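Local coordinates for cobalamin-binding protein (Desulfitobacterium hafniense, PDB 4JGI), which binds methylcobalamin and probably carries methyl groups as the corrinoid protein of an O-demethylase system, at residues V182-C187 / D193-N198; L94-G99 / I104-F109; L14-I19 / G67-A72. All coordinates share one frame; numbering follows the deposited sequence.

Contacts 1 and 2 belong to the Rossmann-like cobalamin domain and reach the same parallel sheet, the first at edge strand 194-195 and the second at strand 91-96 farther in. Contact 3 lies apart in the helical N-terminal domain, its centre about 28 Å from that of contact 1 and about 24 Å from that of contact 2. Every touching residue of contact 2 is buried, and a lysine aliphatic chain fills much of it; contacts 1 and 3 are partly buried. In contact 1 a phenylalanine ring lies against the backbone of a helix start, whereas contact 3 gathers two aliphatic side chains and a glutamate methylene round one isoleucine. Residues of contacts 1 and 2 line the cofactor pocket.

Contact 1 of 3, residues V182-C187 / D193-N198; sequences VNENVC and DDFSTN
Phe195 lies against the start of helix 184-190 within the last beta-alpha-beta unit of the Rossmann-like sheet, where this helix joins strand 174-178 to edge strand 194-195. The ring presents one face to the backbone: Asn183 C sits 3.8 Å above the ring plane, over its centre, and Glu184 N lies over the same face nearer the rim. CG of Phe195 sits between its own N and carbonyl carbon (chi1 68°), which lays the ring over the peptide joining Asn183 and Glu184. The Glu184 and Phe195 side chains cross at about a right angle, Glu184 OE1 3.4 Å from Phe195 CE1 and the carboxylate and ring planes 63° apart; OE2 accepts from Gln188. Cys187 CB meets Phe195 CD1 at 3.9 Å, while Cys187 SG rests on the backbone of Asp194. With an alanine for Phe195, the first helical turn is likely to lose its cover over Asn183 C and Glu184 N, and a gap to open beside Cys187 CB. On the cofactor side, Val182 CG2 approaches Ser196 O at 3.8 Å, and Ser196 touches the methylcobalamin. At the N-cap, Asn183 OD1 accepts from Val186 N at 2.9 Å, with an N-H...O angle of 166°.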
ATOM      1  N   VAL A 182       1.061 -15.895  -2.495  1.00 25.24           N
ATOM      2  CA  VAL A 182      -0.177 -15.688  -1.752  1.00 23.23           C
ATOM      3  C   VAL A 182      -1.373 -15.778  -2.725  1.00 26.88           C
ATOM      4  O   VAL A 182      -1.313 -15.395  -3.889  1.00 30.12           O
ATOM      5  CB  VAL A 182      -0.225 -14.355  -0.946  1.00 26.95           C
ATOM      6  CG1 VAL A 182       0.914 -14.384   0.100  1.00 26.55           C
ATOM      7  CG2 VAL A 182      -0.258 -13.164  -1.902  1.00 31.12           C
ATOM      8  N   ASN A 183      -2.471 -16.284  -2.231  1.00 26.26           N
ATOM      9  CA  ASN A 183      -3.722 -16.407  -2.981  1.00 27.37           C
ATOM     10  C   ASN A 183      -4.780 -16.671  -1.965  1.00 29.03           C
ATOM     11  O   ASN A 183      -4.477 -16.620  -0.729  1.00 24.92           O
ATOM     12  CB  ASN A 183      -3.616 -17.552  -3.963  1.00 30.99           C
ATOM     13  CG  ASN A 183      -3.283 -18.915  -3.301  1.00 35.50           C
ATOM     14  OD1 ASN A 183      -3.642 -19.202  -2.156  1.00 33.10           O
ATOM     15  ND2 ASN A 183      -2.578 -19.766  -4.055  1.00 38.13           N
ATOM     16  N   GLU A 184      -6.016 -16.882  -2.437  1.00 27.74           N
ATOM     17  CA  GLU A 184      -7.160 -17.038  -1.483  1.00 31.97           C
ATOM     18  C   GLU A 184      -6.969 -18.217  -0.542  1.00 28.77           C
ATOM     19  O   GLU A 184      -7.355 -18.156   0.630  1.00 28.22           O
ATOM     20  CB  GLU A 184      -8.485 -17.177  -2.217  1.00 39.50           C
ATOM     21  CG  GLU A 184      -9.722 -17.365  -1.305  1.00 38.50           C
ATOM     22  CD  GLU A 184      -9.999 -16.174  -0.378  1.00 50.71           C
ATOM     23  OE1 GLU A 184      -9.636 -15.022  -0.708  1.00 65.71           O
ATOM     24  OE2 GLU A 184     -10.606 -16.370   0.699  1.00 73.41           O
ATOM     25  N   ASN A 185      -6.381 -19.314  -1.029  1.00 30.15           N
ATOM     26  CA  ASN A 185      -6.130 -20.464  -0.167  1.00 27.95           C
ATOM     27  C   ASN A 185      -5.181 -20.152   1.013  1.00 28.75           C
ATOM     28  O   ASN A 185      -5.404 -20.526   2.162  1.00 29.79           O
ATOM     29  CB  ASN A 185      -5.600 -21.642  -0.980  1.00 36.85           C
ATOM     30  CG  ASN A 185      -5.238 -22.824  -0.091  1.00 43.35           C
ATOM     31  OD1 ASN A 185      -6.122 -23.513   0.440  1.00 65.60           O
ATOM     32  ND2 ASN A 185      -3.951 -23.057   0.088  1.00 59.04           N
ATOM     33  N   VAL A 186      -4.094 -19.459   0.704  1.00 30.13           N
ATOM     34  CA  VAL A 186      -3.129 -19.047   1.748  1.00 26.69           C
ATOM     35  C   VAL A 186      -3.836 -18.007   2.689  1.00 21.16           C
ATOM     36  O   VAL A 186      -3.698 -18.107   3.904  1.00 24.15           O
ATOM     37  CB  VAL A 186      -1.877 -18.413   1.124  1.00 24.26           C
ATOM     38  CG1 VAL A 186      -0.955 -17.857   2.189  1.00 25.62           C
ATOM     39  CG2 VAL A 186      -1.173 -19.410   0.212  1.00 26.54           C
ATOM     40  N   CYS A 187      -4.647 -17.119   2.143  1.00 24.11           N
ATOM     41  CA  CYS A 187      -5.310 -16.097   2.916  1.00 20.99           C
ATOM     42  C   CYS A 187      -6.233 -16.767   3.965  1.00 24.00           C
ATOM     43  O   CYS A 187      -6.209 -16.442   5.136  1.00 24.10           O
ATOM     44  CB  CYS A 187      -6.097 -15.176   2.014  1.00 23.17           C
ATOM     45  SG  CYS A 187      -6.960 -13.834   2.826  1.00 28.67           S
ATOM     46  N   ASP A 193      -7.634 -10.944   6.341  1.00 18.32           N
ATOM     47  CA  ASP A 193      -8.801 -10.354   5.752  1.00 19.45           C
ATOM     48  C   ASP A 193      -8.745 -10.304   4.229  1.00 22.94           C
ATOM     49  O   ASP A 193      -9.770 -10.469   3.577  1.00 24.21           O
ATOM     50  CB  ASP A 193      -9.048  -8.949   6.324  1.00 17.35           C
ATOM     51  CG  ASP A 193      -9.360  -9.014   7.791  1.00 21.97           C
ATOM     52  OD1 ASP A 193     -10.447  -9.512   8.106  1.00 28.74           O
ATOM     53  OD2 ASP A 193      -8.559  -8.592   8.608  1.00 20.47           O
ATOM     54  N   ASP A 194      -7.537 -10.112   3.669  1.00 19.69           N
ATOM     55  CA  ASP A 194      -7.416 -10.135   2.217  1.00 18.21           C
ATOM     56  C   ASP A 194      -5.947 -10.379   1.865  1.00 19.90           C
ATOM     57  O   ASP A 194      -5.069 -10.396   2.735  1.00 19.96           O
ATOM     58  CB  ASP A 194      -7.885  -8.847   1.580  1.00 21.93           C
ATOM     59  CG  ASP A 194      -8.602  -9.087   0.169  1.00 26.15           C
ATOM     60  OD1 ASP A 194      -8.380 -10.145  -0.519  1.00 25.16           O
ATOM     61  OD2 ASP A 194      -9.356  -8.161  -0.188  1.00 26.81           O
ATOM     62  N   PHE A 195      -5.700 -10.624   0.577  1.00 22.07           N
ATOM     63  CA  PHE A 195      -4.392 -10.830   0.031  1.00 19.90           C
ATOM     64  C   PHE A 195      -4.289  -9.957  -1.240  1.00 21.41           C
ATOM     65  O   PHE A 195      -5.267  -9.576  -1.800  1.00 22.96           O
ATOM     66  CB  PHE A 195      -4.122 -12.260  -0.360  1.00 24.75           C
ATOM     67  CG  PHE A 195      -4.959 -12.687  -1.521  1.00 25.32           C
ATOM     68  CD1 PHE A 195      -6.252 -13.088  -1.291  1.00 27.44           C
ATOM     69  CD2 PHE A 195      -4.461 -12.660  -2.830  1.00 27.68           C
ATOM     70  CE1 PHE A 195      -7.095 -13.468  -2.314  1.00 28.87           C
ATOM     71  CE2 PHE A 195      -5.323 -13.003  -3.865  1.00 28.72           C
ATOM     72  CZ  PHE A 195      -6.631 -13.433  -3.583  1.00 31.53           C
ATOM     73  N   SER A 196      -3.093  -9.519  -1.557  1.00 24.77           N
ATOM     74  CA  SER A 196      -2.922  -8.634  -2.750  1.00 28.45           C
ATOM     75  C   SER A 196      -2.508  -9.394  -3.973  1.00 27.03           C
ATOM     76  O   SER A 196      -1.621 -10.224  -3.869  1.00 34.88           O
ATOM     77  CB  SER A 196      -1.915  -7.482  -2.475  1.00 31.08           C
ATOM     78  OG  SER A 196      -0.880  -7.973  -1.696  1.00 34.06           O
ATOM     79  N   THR A 197      -2.932  -8.942  -5.153  1.00 30.83           N
ATOM     80  CA  THR A 197      -2.321  -9.510  -6.407  1.00 35.78           C
ATOM     81  C   THR A 197      -0.955  -8.833  -6.778  1.00 31.30           C
ATOM     82  O   THR A 197      -0.017  -9.397  -7.350  1.00 44.34           O
ATOM     83  CB  THR A 197      -3.301  -9.384  -7.580  1.00 37.71           C
ATOM     84  OG1 THR A 197      -3.648  -8.006  -7.772  1.00 37.40           O
ATOM     85  CG2 THR A 197      -4.584 -10.221  -7.280  1.00 33.73           C
ATOM     86  N   ASN A 198      -0.858  -7.603  -6.377  1.00 28.51           N
ATOM     87  CA  ASN A 198       0.237  -6.793  -6.654  1.00 19.19           C
ATOM     88  C   ASN A 198       0.109  -5.619  -5.706  1.00 20.78           C
ATOM     89  O   ASN A 198      -0.943  -5.422  -5.080  1.00 21.68           O
ATOM     90  CB  ASN A 198       0.386  -6.360  -8.092  1.00 24.36           C
ATOM     91  CG  ASN A 198      -0.712  -5.460  -8.535  1.00 22.43           C
ATOM     92  OD1 ASN A 198      -0.823  -4.353  -8.043  1.00 21.93           O
ATOM     93  ND2 ASN A 198      -1.561  -5.935  -9.489  1.00 25.85           N
TER

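Contact 2 of 3, residues L94-G99 / I104-F109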
ATOM      1  N   LEU A  94       3.934  -2.998   9.038  1.00 14.53           N
ATOM      2  CA  LEU A  94       4.352  -3.772   7.848  1.00 14.55           C
ATOM      3  C   LEU A  94       5.588  -4.573   8.148  1.00 14.79           C
ATOM      4  O   LEU A  94       6.518  -4.031   8.706  1.00 16.42           O
ATOM      5  CB  LEU A  94       4.599  -2.788   6.697  1.00 17.41           C
ATOM      6  CG  LEU A  94       5.050  -3.336   5.340  1.00 16.76           C
ATOM      7  CD1 LEU A  94       3.973  -4.282   4.768  1.00 16.75           C
ATOM      8  CD2 LEU A  94       5.324  -2.199   4.342  1.00 17.81           C
ATOM      9  N   ALA A  95       5.637  -5.854   7.775  1.00 15.12           N
ATOM     10  CA  ALA A  95       6.809  -6.691   8.003  1.00 14.38           C
ATOM     11  C   ALA A  95       6.899  -7.805   7.058  1.00 15.91           C
ATOM     12  O   ALA A  95       5.872  -8.358   6.612  1.00 16.18           O
ATOM     13  CB  ALA A  95       6.654  -7.321   9.401  1.00 17.84           C
ATOM     14  N   THR A  96       8.132  -8.178   6.720  1.00 15.40           N
ATOM     15  CA  THR A  96       8.392  -9.446   6.167  1.00 16.79           C
ATOM     16  C   THR A  96       8.625 -10.374   7.376  1.00 17.42           C
ATOM     17  O   THR A  96       9.426 -10.059   8.239  1.00 19.73           O
ATOM     18  CB  THR A  96       9.572  -9.419   5.182  1.00 16.74           C
ATOM     19  OG1 THR A  96       9.217  -8.675   3.985  1.00 19.33           O
ATOM     20  CG2 THR A  96      10.001 -10.822   4.844  1.00 21.17           C
ATOM     21  N   VAL A  97       7.859 -11.445   7.444  1.00 17.31           N
ATOM     22  CA  VAL A  97       7.758 -12.246   8.646  1.00 19.10           C
ATOM     23  C   VAL A  97       8.929 -13.201   8.859  1.00 21.63           C
ATOM     24  O   VAL A  97       9.708 -13.467   7.996  1.00 22.73           O
ATOM     25  CB  VAL A  97       6.457 -13.061   8.581  1.00 18.30           C
ATOM     26  CG1 VAL A  97       5.235 -12.168   8.569  1.00 23.76           C
ATOM     27  CG2 VAL A  97       6.423 -14.085   7.466  1.00 23.30           C
ATOM     28  N   GLU A  98       8.967 -13.739  10.066  1.00 22.27           N
ATOM     29  CA  GLU A  98       9.985 -14.603  10.516  1.00 23.16           C
ATOM     30  C   GLU A  98      10.109 -15.795   9.507  1.00 19.63           C
ATOM     31  O   GLU A  98       9.160 -16.484   9.097  1.00 25.04           O
ATOM     32  CB  GLU A  98       9.689 -15.084  11.960  1.00 22.42           C
ATOM     33  CG  GLU A  98      10.798 -16.019  12.516  1.00 24.80           C
ATOM     34  CD  GLU A  98      10.798 -16.160  14.017  1.00 28.54           C
ATOM     35  OE1 GLU A  98      11.143 -15.265  14.712  1.00 38.31           O
ATOM     36  OE2 GLU A  98      10.430 -17.264  14.487  1.00 53.86           O
ATOM     37  N   GLY A  99      11.356 -16.017   9.134  1.00 24.04           N
ATOM     38  CA  GLY A  99      11.705 -17.114   8.239  1.00 24.94           C
ATOM     39  C   GLY A  99      12.006 -16.603   6.865  1.00 27.22           C
ATOM     40  O   GLY A  99      12.529 -17.373   6.061  1.00 28.41           O
ATOM     41  N   ILE A 104      11.875  -6.976  -1.521  1.00 17.11           N
ATOM     42  CA  ILE A 104      11.669  -6.058  -2.658  1.00 16.82           C
ATOM     43  C   ILE A 104      10.216  -5.681  -2.848  1.00 16.31           C
ATOM     44  O   ILE A 104       9.845  -4.503  -3.083  1.00 18.61           O
ATOM     45  CB  ILE A 104      12.274  -6.651  -3.934  1.00 18.72           C
ATOM     46  CG1 ILE A 104      13.770  -6.779  -3.796  1.00 19.63           C
ATOM     47  CG2 ILE A 104      11.860  -5.890  -5.205  1.00 18.12           C
ATOM     48  CD1 ILE A 104      14.469  -7.662  -4.817  1.00 20.74           C
ATOM     49  N   GLY A 105       9.370  -6.694  -2.807  1.00 15.36           N
ATOM     50  CA  GLY A 105       7.935  -6.465  -2.944  1.00 17.31           C
ATOM     51  C   GLY A 105       7.268  -5.666  -1.838  1.00 15.86           C
ATOM     52  O   GLY A 105       6.472  -4.722  -2.052  1.00 16.84           O
ATOM     53  N   LYS A 106       7.621  -6.033  -0.639  1.00 16.42           N
ATOM     54  CA  LYS A 106       7.138  -5.303   0.547  1.00 15.67           C
ATOM     55  C   LYS A 106       7.493  -3.859   0.388  1.00 15.23           C
ATOM     56  O   LYS A 106       6.707  -2.989   0.735  1.00 16.91           O
ATOM     57  CB  LYS A 106       7.804  -5.906   1.801  1.00 16.50           C
ATOM     58  CG  LYS A 106       7.480  -5.113   3.072  1.00 21.75           C
ATOM     59  CD  LYS A 106       8.128  -5.665   4.303  1.00 25.45           C
ATOM     60  CE  LYS A 106       9.679  -5.483   4.361  1.00 22.10           C
ATOM     61  NZ  LYS A 106      10.298  -4.166   4.562  1.00 23.44           N
ATOM     62  N   ASN A 107       8.709  -3.581  -0.079  1.00 14.83           N
ATOM     63  CA  ASN A 107       9.123  -2.183  -0.187  1.00 14.27           C
ATOM     64  C   ASN A 107       8.421  -1.390  -1.301  1.00 14.16           C
ATOM     65  O   ASN A 107       8.269  -0.183  -1.218  1.00 16.46           O
ATOM     66  CB  ASN A 107      10.632  -2.133  -0.275  1.00 17.13           C
ATOM     67  CG  ASN A 107      11.311  -2.529   0.984  1.00 22.00           C
ATOM     68  OD1 ASN A 107      10.716  -2.589   2.006  1.00 22.80           O
ATOM     69  ND2 ASN A 107      12.587  -2.729   0.905  1.00 24.29           N
ATOM     70  N   ILE A 108       8.054  -2.076  -2.391  1.00 15.00           N
ATOM     71  CA  ILE A 108       7.182  -1.490  -3.412  1.00 15.76           C
ATOM     72  C   ILE A 108       5.854  -1.070  -2.811  1.00 16.76           C
ATOM     73  O   ILE A 108       5.411   0.055  -2.965  1.00 17.28           O
ATOM     74  CB  ILE A 108       7.013  -2.435  -4.638  1.00 16.83           C
ATOM     75  CG1 ILE A 108       8.343  -2.633  -5.312  1.00 18.00           C
ATOM     76  CG2 ILE A 108       5.973  -1.902  -5.563  1.00 17.90           C
ATOM     77  CD1 ILE A 108       8.315  -3.661  -6.445  1.00 20.60           C
ATOM     78  N   PHE A 109       5.260  -1.946  -2.024  1.00 15.48           N
ATOM     79  CA  PHE A 109       4.064  -1.612  -1.309  1.00 17.35           C
ATOM     80  C   PHE A 109       4.257  -0.495  -0.308  1.00 14.68           C
ATOM     81  O   PHE A 109       3.424   0.408  -0.281  1.00 16.38           O
ATOM     82  CB  PHE A 109       3.502  -2.873  -0.665  1.00 15.28           C
ATOM     83  CG  PHE A 109       2.307  -2.594   0.208  1.00 16.12           C
ATOM     84  CD1 PHE A 109       1.044  -2.322  -0.362  1.00 17.09           C
ATOM     85  CD2 PHE A 109       2.408  -2.544   1.560  1.00 16.72           C
ATOM     86  CE1 PHE A 109      -0.053  -1.971   0.451  1.00 17.80           C
ATOM     87  CE2 PHE A 109       1.315  -2.238   2.344  1.00 18.56           C
ATOM     88  CZ  PHE A 109       0.074  -1.971   1.798  1.00 18.06           C
TER
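This is a buried strand-to-helix packing contact in which Lys106 of helix 104-115 lays its aliphatic chain against Leu94 and Thr96 of strand 91-96. The axes of strand 94-96 and helix 104-109 run nearly antiparallel, at 168°, and approach to 9.0 Å. Lys106 CG meets Leu94 CG at 3.8 Å and is equally near Leu94 CD2, so the leucine branch point and one methyl share the same methylene. Farther out, CD and CE of the lysine pass over Thr96, each 3.2 Å from its OG1; that hydroxyl is hydrogen-bonded to the carbonyl of His102, the axial ligand of cobalt. Strand, helix and next strand make up the first beta-alpha-beta crossover of the Rossmann-like cobalamin domain, and the loop between the two segments carries His102 and Asp103 to the cofactor. The lysine chain leaves the helix extended and then bends at chi3 and chi4, which brings Lys106 NZ round to donate a hydrogen bond to Asn107 OD1 at 3.0 Å, the donor tilted 22° from the carbonyl plane. NZ also forms a salt bridge with Asp122 of strand 119-122, giving the charge of this buried lysine an acidic mate. Ile104 N, at the helix start, donates a hydrogen bond to the methylcobalamin. One turn beyond Lys106, Phe109 CD2 lies 4.0 Å from Leu94 CD1 and as near Leu94 CD2, and the ring also reaches the cofactor.

Contact 3 of 3, residues L14-I19 / G67-A72; sequences LDEGAI and GEILQA
Ile69 of helix 60-77 points its side chain into the turn that opens helix 16-29, within the all-helical N-terminal domain of the B12-binding type, and three side chains meet it there. Ile19 crosses it at about a right angle, its CD1 meeting Ile69 CG2 at 3.5 Å, tighter than ordinary van der Waals contact. Leu14 comes in at a similar angle to the other branch, with CD2 4.1 Å from Ile69 CD1. Glu16 crosses Ile69 at a slant and touches that same branch with its aliphatic part, Glu16 CG standing 3.9 Å from Ile69 CD1 while CD rests near CG1. The isoleucine divides its contacts through its torsions: chi1 (-72°) directs CG1 to Glu16 and CG2 to Ile19, and the extended chi2 (169°) carries CD1 on toward Leu14. Helix 32-54 continues the packing through Val49, which touches Leu14, and Phe42, which touches Ile19; Met11 of helix 4-12 also touches Ile69. Leu14 ends the preceding helix in a Schellman motif, with positive phi, and Asp15 begins the next one as N-cap. Asp15 OD1 accepts from Ala18 N at 3.2 Å, the donor standing well above the carboxylate plane.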
ATOM      1  N   LEU A  14       1.762   6.546 -16.484  1.00 20.67           N
ATOM      2  CA  LEU A  14       3.078   6.894 -15.897  1.00 19.99           C
ATOM      3  C   LEU A  14       3.718   8.054 -16.686  1.00 23.58           C
ATOM      4  O   LEU A  14       4.976   8.026 -16.894  1.00 27.38           O
ATOM      5  CB  LEU A  14       3.997   5.694 -15.822  1.00 24.76           C
ATOM      6  CG  LEU A  14       3.469   4.561 -14.950  1.00 26.39           C
ATOM      7  CD1 LEU A  14       4.375   3.323 -14.958  1.00 32.26           C
ATOM      8  CD2 LEU A  14       3.214   5.075 -13.570  1.00 30.58           C
ATOM      9  N   ASP A  15       2.856   9.033 -17.077  1.00 24.45           N
ATOM     10  CA  ASP A  15       3.214  10.144 -18.020  1.00 22.21           C
ATOM     11  C   ASP A  15       3.603  11.337 -17.140  1.00 23.15           C
ATOM     12  O   ASP A  15       2.741  12.159 -16.758  1.00 24.14           O
ATOM     13  CB  ASP A  15       2.118  10.493 -19.007  1.00 25.53           C
ATOM     14  CG  ASP A  15       2.499  11.630 -19.983  1.00 38.74           C
ATOM     15  OD1 ASP A  15       3.528  12.328 -19.822  1.00 37.42           O
ATOM     16  OD2 ASP A  15       1.691  11.864 -20.905  1.00 43.90           O
ATOM     17  N   GLU A  16       4.910  11.451 -16.853  1.00 25.08           N
ATOM     18  CA  GLU A  16       5.363  12.474 -15.978  1.00 25.24           C
ATOM     19  C   GLU A  16       5.130  13.877 -16.508  1.00 23.89           C
ATOM     20  O   GLU A  16       4.946  14.820 -15.710  1.00 23.69           O
ATOM     21  CB  GLU A  16       6.831  12.259 -15.605  1.00 31.88           C
ATOM     22  CG  GLU A  16       6.953  11.224 -14.574  1.00 44.98           C
ATOM     23  CD  GLU A  16       8.302  11.319 -13.941  1.00 58.11           C
ATOM     24  OE1 GLU A  16       9.282  10.764 -14.561  1.00 61.69           O
ATOM     25  OE2 GLU A  16       8.344  12.018 -12.871  1.00 54.65           O
ATOM     26  N   GLY A  17       5.140  14.032 -17.829  1.00 23.99           N
ATOM     27  CA  GLY A  17       4.844  15.361 -18.413  1.00 27.66           C
ATOM     28  C   GLY A  17       3.443  15.777 -18.030  1.00 27.40           C
ATOM     29  O   GLY A  17       3.220  16.879 -17.528  1.00 25.22           O
ATOM     30  N   ALA A  18       2.486  14.912 -18.318  1.00 23.66           N
ATOM     31  CA  ALA A  18       1.109  15.304 -18.111  1.00 23.28           C
ATOM     32  C   ALA A  18       0.803  15.431 -16.629  1.00 24.05           C
ATOM     33  O   ALA A  18       0.070  16.322 -16.193  1.00 22.48           O
ATOM     34  CB  ALA A  18       0.193  14.302 -18.768  1.00 26.63           C
ATOM     35  N   ILE A  19       1.363  14.538 -15.817  1.00 23.75           N
ATOM     36  CA  ILE A  19       1.113  14.639 -14.401  1.00 20.65           C
ATOM     37  C   ILE A  19       1.598  15.975 -13.882  1.00 20.00           C
ATOM     38  O   ILE A  19       0.912  16.683 -13.126  1.00 20.37           O
ATOM     39  CB  ILE A  19       1.869  13.526 -13.674  1.00 20.11           C
ATOM     40  CG1 ILE A  19       1.253  12.161 -13.971  1.00 22.94           C
ATOM     41  CG2 ILE A  19       1.931  13.766 -12.169  1.00 21.19           C
ATOM     42  CD1 ILE A  19       2.072  10.944 -13.583  1.00 22.45           C
ATOM     43  N   GLY A  67       5.097   4.122  -7.653  1.00 17.36           N
ATOM     44  CA  GLY A  67       5.207   4.639  -6.331  1.00 15.58           C
ATOM     45  C   GLY A  67       6.002   5.939  -6.176  1.00 15.57           C
ATOM     46  O   GLY A  67       5.629   6.866  -5.463  1.00 17.16           O
ATOM     47  N   GLU A  68       7.139   5.960  -6.875  1.00 17.25           N
ATOM     48  CA  GLU A  68       7.985   7.126  -6.850  1.00 16.98           C
ATOM     49  C   GLU A  68       7.335   8.322  -7.519  1.00 15.71           C
ATOM     50  O   GLU A  68       7.437   9.443  -7.030  1.00 16.37           O
ATOM     51  CB  GLU A  68       9.327   6.849  -7.504  1.00 16.74           C
ATOM     52  CG  GLU A  68      10.090   5.699  -6.839  1.00 16.69           C
ATOM     53  CD  GLU A  68      10.363   5.751  -5.350  1.00 31.89           C
ATOM     54  OE1 GLU A  68      10.363   6.819  -4.763  1.00 39.79           O
ATOM     55  OE2 GLU A  68      10.513   4.676  -4.750  1.00 31.56           O
ATOM     56  N   ILE A  69       6.601   8.060  -8.595  1.00 15.14           N
ATOM     57  CA  ILE A  69       5.891   9.140  -9.310  1.00 16.74           C
ATOM     58  C   ILE A  69       4.738   9.702  -8.471  1.00 15.92           C
ATOM     59  O   ILE A  69       4.545  10.925  -8.288  1.00 16.73           O
ATOM     60  CB  ILE A  69       5.381   8.647 -10.679  1.00 18.99           C
ATOM     61  CG1 ILE A  69       6.584   8.478 -11.647  1.00 18.62           C
ATOM     62  CG2 ILE A  69       4.310   9.548 -11.308  1.00 20.61           C
ATOM     63  CD1 ILE A  69       6.244   7.751 -12.907  1.00 20.03           C
ATOM     64  N   LEU A  70       3.998   8.825  -7.807  1.00 16.30           N
ATOM     65  CA  LEU A  70       2.917   9.335  -6.902  1.00 16.88           C
ATOM     66  C   LEU A  70       3.529  10.142  -5.772  1.00 17.00           C
ATOM     67  O   LEU A  70       3.018  11.172  -5.374  1.00 17.87           O
ATOM     68  CB  LEU A  70       2.039   8.207  -6.398  1.00 17.12           C
ATOM     69  CG  LEU A  70       0.849   8.639  -5.554  1.00 18.99           C
ATOM     70  CD1 LEU A  70      -0.075   9.543  -6.371  1.00 26.33           C
ATOM     71  CD2 LEU A  70       0.089   7.390  -5.077  1.00 23.59           C
ATOM     72  N   GLN A  71       4.588   9.607  -5.143  1.00 15.23           N
ATOM     73  CA  GLN A  71       5.171  10.336  -4.029  1.00 17.26           C
ATOM     74  C   GLN A  71       5.640  11.700  -4.460  1.00 18.48           C
ATOM     75  O   GLN A  71       5.512  12.643  -3.704  1.00 18.33           O
ATOM     76  CB  GLN A  71       6.312   9.523  -3.408  1.00 17.19           C
ATOM     77  CG  GLN A  71       6.856  10.153  -2.150  1.00 18.77           C
ATOM     78  CD  GLN A  71       5.821  10.206  -1.029  1.00 22.57           C
ATOM     79  OE1 GLN A  71       5.522   9.210  -0.461  1.00 21.98           O
ATOM     80  NE2 GLN A  71       5.342  11.385  -0.713  1.00 27.83           N
ATOM     81  N   ALA A  72       6.248  11.810  -5.646  1.00 17.58           N
ATOM     82  CA  ALA A  72       6.718  13.127  -6.122  1.00 18.00           C
ATOM     83  C   ALA A  72       5.579  14.100  -6.305  1.00 19.25           C
ATOM     84  O   ALA A  72       5.648  15.251  -5.893  1.00 20.94           O
ATOM     85  CB  ALA A  72       7.472  12.942  -7.407  1.00 18.94           C
TER